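Local coordinates for protein borrelidin polyketide synthase, type I (PDB 6OBT) that probably dehydrates beta-hydroxyacyl polyketide intermediates to alpha,beta-unsaturated ones, as a dehydratase domain of the modular synthase that builds borrelidin, at residues L111-V124 with V136-V148. Numbering follows the deposited sequence.
Sequences LVLGASDTVQVRVV and VSMHSRRDDGSWV
Backbone bonds pair Gln120 with Arg141, Arg122 with His139 and Val124 with Ser137, each in both directions. They make an antiparallel hairpin from strands 119-127 and 134-142.

Two polar side-chain links lie on different faces. Gln120 and Arg141 lie side by side, their amide and guanidinium planes 17° apart. Arg141 NH2 gives a bond to a lone pair of Gln120 OE1 at 2.8 Å; NE adds a weak one. Asp117 OD2 makes a salt bridge to Arg142 NH1, also 2.8 Å, and accepts the N-H of Gly114. Arg142, extended from CG to NE, reaches toward residues 112-117. Its exact placement is doubtful, because NH2 is modelled too close to Val112 O.

Trp147 CH2 lies over one face of the Arg122 guanidinium and meets Arg122 CG at 3.5 Å. The ring is inclined 59° to that group. Elsewhere Val123 CG1 packs on Val136 CG2 at 3.8 Å; Val123 also touches Leu89 of helix 83-97.

Asp50 OD2 of the second subunit forms a salt bridge with Arg141 NH2, and its backbone O accepts a bond from Arg122 NE. Gln120 and Asp50 together probably fix the Arg141 orientation at this interface. The opposite face is apolar around Val123 and Met138, but Ser140, bonded to His150, and Arg142 make it polar farther along.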
loop_
_atom_site.group_PDB
_atom_site.type_symbol
_atom_site.label_atom_id
_atom_site.label_comp_id
_atom_site.label_asym_id
_atom_site.label_seq_id
_atom_site.Cartn_x
_atom_site.Cartn_y
_atom_site.Cartn_z
ATOM N N LEU A 111 4.152 3.001 -21.305
ATOM C CA LEU A 111 4.980 2.120 -20.478
ATOM C C LEU A 111 5.672 1.099 -21.380
ATOM O O LEU A 111 5.015 0.233 -21.961
ATOM C CB LEU A 111 4.142 1.426 -19.409
ATOM C CG LEU A 111 4.997 0.548 -18.493
ATOM C CD1 LEU A 111 6.030 1.416 -17.797
ATOM C CD2 LEU A 111 4.132 -0.175 -17.481
ATOM N N VAL A 112 6.996 1.183 -21.476
ATOM C CA VAL A 112 7.783 0.269 -22.302
ATOM C C VAL A 112 8.352 -0.824 -21.409
ATOM O O VAL A 112 9.053 -0.540 -20.429
ATOM C CB VAL A 112 8.913 0.995 -23.049
ATOM C CG1 VAL A 112 9.615 0.047 -24.024
ATOM C CG2 VAL A 112 8.387 2.222 -23.769
ATOM N N LEU A 113 8.080 -2.077 -21.755
ATOM C CA LEU A 113 8.573 -3.216 -20.995
ATOM C C LEU A 113 9.801 -3.785 -21.693
ATOM O O LEU A 113 9.710 -4.283 -22.820
ATOM C CB LEU A 113 7.494 -4.284 -20.834
ATOM C CG LEU A 113 6.298 -3.867 -19.971
ATOM C CD1 LEU A 113 5.152 -4.862 -20.086
ATOM C CD2 LEU A 113 6.729 -3.693 -18.525
ATOM N N GLY A 114 10.951 -3.693 -21.030
ATOM C CA GLY A 114 12.124 -4.370 -21.529
ATOM C C GLY A 114 12.036 -5.863 -21.292
ATOM O O GLY A 114 11.183 -6.342 -20.542
ATOM N N ALA A 115 12.919 -6.605 -21.961
ATOM C CA ALA A 115 12.985 -8.044 -21.731
ATOM C C ALA A 115 13.310 -8.344 -20.274
ATOM O O ALA A 115 12.763 -9.285 -19.684
ATOM C CB ALA A 115 14.025 -8.675 -22.656
ATOM N N SER A 116 14.194 -7.542 -19.678
ATOM C CA SER A 116 14.664 -7.718 -18.315
ATOM C C SER A 116 13.841 -6.949 -17.289
ATOM O O SER A 116 13.983 -7.198 -16.088
ATOM C CB SER A 116 16.132 -7.277 -18.222
ATOM O OG SER A 116 16.236 -5.937 -17.762
ATOM N N ASP A 117 12.983 -6.036 -17.729
ATOM C CA ASP A 117 12.421 -5.037 -16.835
ATOM C C ASP A 117 11.413 -5.647 -15.868
ATOM O O ASP A 117 10.679 -6.577 -16.198
ATOM C CB ASP A 117 11.745 -3.923 -17.638
ATOM C CG ASP A 117 12.741 -2.955 -18.249
ATOM O OD1 ASP A 117 13.937 -3.012 -17.885
ATOM O OD2 ASP A 117 12.323 -2.133 -19.090
ATOM N N THR A 118 11.403 -5.112 -14.654
ATOM C CA THR A 118 10.316 -5.318 -13.711
ATOM C C THR A 118 9.850 -3.948 -13.250
ATOM O O THR A 118 10.665 -3.044 -13.039
ATOM C CB THR A 118 10.763 -6.190 -12.535
ATOM O OG1 THR A 118 9.631 -6.480 -11.715
ATOM C CG2 THR A 118 11.834 -5.487 -11.710
ATOM N N VAL A 119 8.543 -3.758 -13.160
ATOM C CA VAL A 119 8.001 -2.434 -12.895
ATOM C C VAL A 119 6.929 -2.540 -11.822
ATOM O O VAL A 119 6.034 -3.386 -11.920
ATOM C CB VAL A 119 7.429 -1.799 -14.178
ATOM C CG1 VAL A 119 6.943 -0.417 -13.902
ATOM C CG2 VAL A 119 8.483 -1.755 -15.257
ATOM N N GLN A 120 7.016 -1.681 -10.802
ATOM C CA GLN A 120 5.933 -1.540 -9.838
ATOM C C GLN A 120 4.836 -0.662 -10.436
ATOM O O GLN A 120 5.116 0.369 -11.047
ATOM C CB GLN A 120 6.446 -0.931 -8.527
ATOM C CG GLN A 120 7.439 -1.809 -7.779
ATOM C CD GLN A 120 8.037 -1.095 -6.583
ATOM O OE1 GLN A 120 8.418 0.074 -6.672
ATOM N NE2 GLN A 120 8.114 -1.792 -5.452
ATOM N N VAL A 121 3.587 -1.061 -10.249
ATOM C CA VAL A 121 2.469 -0.284 -10.760
ATOM C C VAL A 121 1.555 0.103 -9.608
ATOM O O VAL A 121 1.424 -0.624 -8.619
ATOM C CB VAL A 121 1.707 -1.063 -11.860
ATOM C CG1 VAL A 121 2.662 -1.397 -12.990
ATOM C CG2 VAL A 121 1.121 -2.341 -11.310
ATOM N N ARG A 122 0.945 1.283 -9.728
ATOM C CA ARG A 122 -0.037 1.758 -8.760
ATOM C C ARG A 122 -1.280 2.270 -9.476
ATOM O O ARG A 122 -1.178 2.951 -10.496
ATOM C CB ARG A 122 0.517 2.889 -7.908
ATOM C CG ARG A 122 1.811 2.554 -7.212
ATOM C CD ARG A 122 1.566 1.579 -6.061
ATOM N NE ARG A 122 2.760 1.427 -5.238
ATOM C CZ ARG A 122 3.613 0.413 -5.332
ATOM N NH1 ARG A 122 3.409 -0.551 -6.228
ATOM N NH2 ARG A 122 4.679 0.364 -4.533
ATOM N N VAL A 123 -2.449 1.984 -8.909
ATOM C CA VAL A 123 -3.687 2.651 -9.286
ATOM C C VAL A 123 -4.203 3.356 -8.040
ATOM O O VAL A 123 -4.511 2.705 -7.039
ATOM C CB VAL A 123 -4.735 1.671 -9.833
ATOM C CG1 VAL A 123 -5.924 2.440 -10.383
ATOM C CG2 VAL A 123 -4.137 0.781 -10.943
ATOM N N VAL A 124 -4.329 4.675 -8.112
ATOM C CA VAL A 124 -4.610 5.492 -6.941
ATOM C C VAL A 124 -5.986 6.111 -7.108
ATOM O O VAL A 124 -6.196 6.933 -8.009
ATOM C CB VAL A 124 -3.551 6.583 -6.741
ATOM C CG1 VAL A 124 -3.977 7.495 -5.612
ATOM C CG2 VAL A 124 -2.175 5.957 -6.458
ATOM N N VAL A 136 -8.804 9.151 -10.349
ATOM C CA VAL A 136 -7.988 7.952 -10.477
ATOM C C VAL A 136 -6.735 8.332 -11.247
ATOM O O VAL A 136 -6.785 9.160 -12.163
ATOM C CB VAL A 136 -8.751 6.792 -11.161
ATOM C CG1 VAL A 136 -9.205 7.148 -12.609
ATOM C CG2 VAL A 136 -7.916 5.531 -11.156
ATOM N N SER A 137 -5.604 7.762 -10.847
ATOM C CA SER A 137 -4.363 7.962 -11.581
ATOM C C SER A 137 -3.571 6.668 -11.562
ATOM O O SER A 137 -3.678 5.870 -10.625
ATOM C CB SER A 137 -3.538 9.133 -11.024
ATOM O OG SER A 137 -3.159 8.941 -9.660
ATOM N N MET A 138 -2.800 6.463 -12.628
ATOM C CA MET A 138 -2.037 5.244 -12.874
ATOM C C MET A 138 -0.559 5.588 -12.992
ATOM O O MET A 138 -0.197 6.525 -13.711
ATOM C CB MET A 138 -2.501 4.562 -14.158
ATOM C CG MET A 138 -3.877 3.911 -14.045
ATOM S SD MET A 138 -5.188 5.124 -13.952
ATOM C CE MET A 138 -6.595 4.033 -14.204
ATOM N N HIS A 139 0.292 4.817 -12.318
ATOM C CA HIS A 139 1.711 5.145 -12.233
ATOM C C HIS A 139 2.554 3.881 -12.282
ATOM O O HIS A 139 2.103 2.793 -11.928
ATOM C CB HIS A 139 2.066 5.896 -10.935
ATOM C CG HIS A 139 1.066 6.937 -10.545
ATOM N ND1 HIS A 139 1.332 8.287 -10.627
ATOM C CD2 HIS A 139 -0.199 6.828 -10.074
ATOM C CE1 HIS A 139 0.272 8.964 -10.217
ATOM N NE2 HIS A 139 -0.672 8.103 -9.882
ATOM N N SER A 140 3.816 4.051 -12.660
ATOM C CA SER A 140 4.749 2.940 -12.632
ATOM C C SER A 140 6.102 3.449 -12.180
ATOM O O SER A 140 6.371 4.653 -12.200
ATOM C CB SER A 140 4.853 2.258 -13.990
ATOM O OG SER A 140 5.802 2.918 -14.812
ATOM N N ARG A 141 6.940 2.511 -11.737
ATOM C CA ARG A 141 8.292 2.837 -11.318
ATOM C C ARG A 141 9.188 1.633 -11.551
ATOM O O ARG A 141 8.887 0.529 -11.083
ATOM C CB ARG A 141 8.340 3.250 -9.848
ATOM C CG ARG A 141 9.711 3.740 -9.424
ATOM C CD ARG A 141 9.697 4.174 -7.991
ATOM N NE ARG A 141 9.627 3.026 -7.098
ATOM C CZ ARG A 141 9.731 3.104 -5.774
ATOM N NH1 ARG A 141 9.907 4.284 -5.191
ATOM N NH2 ARG A 141 9.657 2.004 -5.037
ATOM N N ARG A 142 10.273 1.854 -12.286
ATOM C CA ARG A 142 11.368 0.902 -12.383
ATOM C C ARG A 142 12.326 1.110 -11.217
ATOM O O ARG A 142 12.321 2.153 -10.560
ATOM C CB ARG A 142 12.104 1.049 -13.714
ATOM C CG ARG A 142 11.175 1.199 -14.887
ATOM C CD ARG A 142 11.907 1.121 -16.215
ATOM N NE ARG A 142 11.022 1.524 -17.303
ATOM C CZ ARG A 142 10.272 0.685 -18.013
ATOM N NH1 ARG A 142 10.308 -0.619 -17.770
ATOM N NH2 ARG A 142 9.492 1.153 -18.977
ATOM N N ASP A 143 13.150 0.092 -10.966
ATOM C CA ASP A 143 13.954 0.047 -9.747
ATOM C C ASP A 143 14.826 1.293 -9.602
ATOM O O ASP A 143 14.664 2.077 -8.659
ATOM C CB ASP A 143 14.794 -1.229 -9.743
ATOM C CG ASP A 143 13.944 -2.477 -9.926
ATOM O OD1 ASP A 143 13.903 -3.306 -8.992
ATOM O OD2 ASP A 143 13.301 -2.615 -10.994
ATOM N N ASP A 144 15.757 1.500 -10.532
ATOM C CA ASP A 144 16.566 2.719 -10.544
ATOM C C ASP A 144 15.821 3.768 -11.363
ATOM O O ASP A 144 16.141 4.044 -12.521
ATOM C CB ASP A 144 17.956 2.443 -11.105
ATOM C CG ASP A 144 18.950 2.011 -10.035
ATOM O OD1 ASP A 144 19.672 2.881 -9.501
ATOM O OD2 ASP A 144 19.014 0.800 -9.735
ATOM N N GLY A 145 14.798 4.356 -10.749
ATOM C CA GLY A 145 13.971 5.308 -11.468
ATOM C C GLY A 145 12.973 5.988 -10.554
ATOM O O GLY A 145 12.878 5.690 -9.358
ATOM N N SER A 146 12.221 6.914 -11.152
ATOM C CA SER A 146 11.215 7.720 -10.473
ATOM C C SER A 146 9.826 7.307 -10.939
ATOM O O SER A 146 9.672 6.541 -11.897
ATOM C CB SER A 146 11.439 9.215 -10.738
ATOM O OG SER A 146 12.812 9.563 -10.638
ATOM N N TRP A 147 8.807 7.838 -10.264
ATOM C CA TRP A 147 7.434 7.517 -10.643
ATOM C C TRP A 147 7.081 8.196 -11.962
ATOM O O TRP A 147 7.507 9.321 -12.231
ATOM C CB TRP A 147 6.444 7.939 -9.542
ATOM C CG TRP A 147 6.518 7.029 -8.371
ATOM C CD1 TRP A 147 7.157 7.266 -7.187
ATOM C CD2 TRP A 147 5.972 5.708 -8.275
ATOM N NE1 TRP A 147 7.032 6.178 -6.357
ATOM C CE2 TRP A 147 6.322 5.203 -7.004
ATOM C CE3 TRP A 147 5.232 4.897 -9.141
ATOM C CZ2 TRP A 147 5.951 3.933 -6.578
ATOM C CZ3 TRP A 147 4.862 3.637 -8.714
ATOM C CH2 TRP A 147 5.225 3.166 -7.444
ATOM N N VAL A 148 6.315 7.491 -12.794
ATOM C CA VAL A 148 5.873 7.992 -14.094
ATOM C C VAL A 148 4.362 7.876 -14.131
ATOM O O VAL A 148 3.815 6.827 -13.779
ATOM C CB VAL A 148 6.490 7.215 -15.278
ATOM C CG1 VAL A 148 5.897 7.710 -16.597
ATOM C CG2 VAL A 148 7.999 7.367 -15.295
#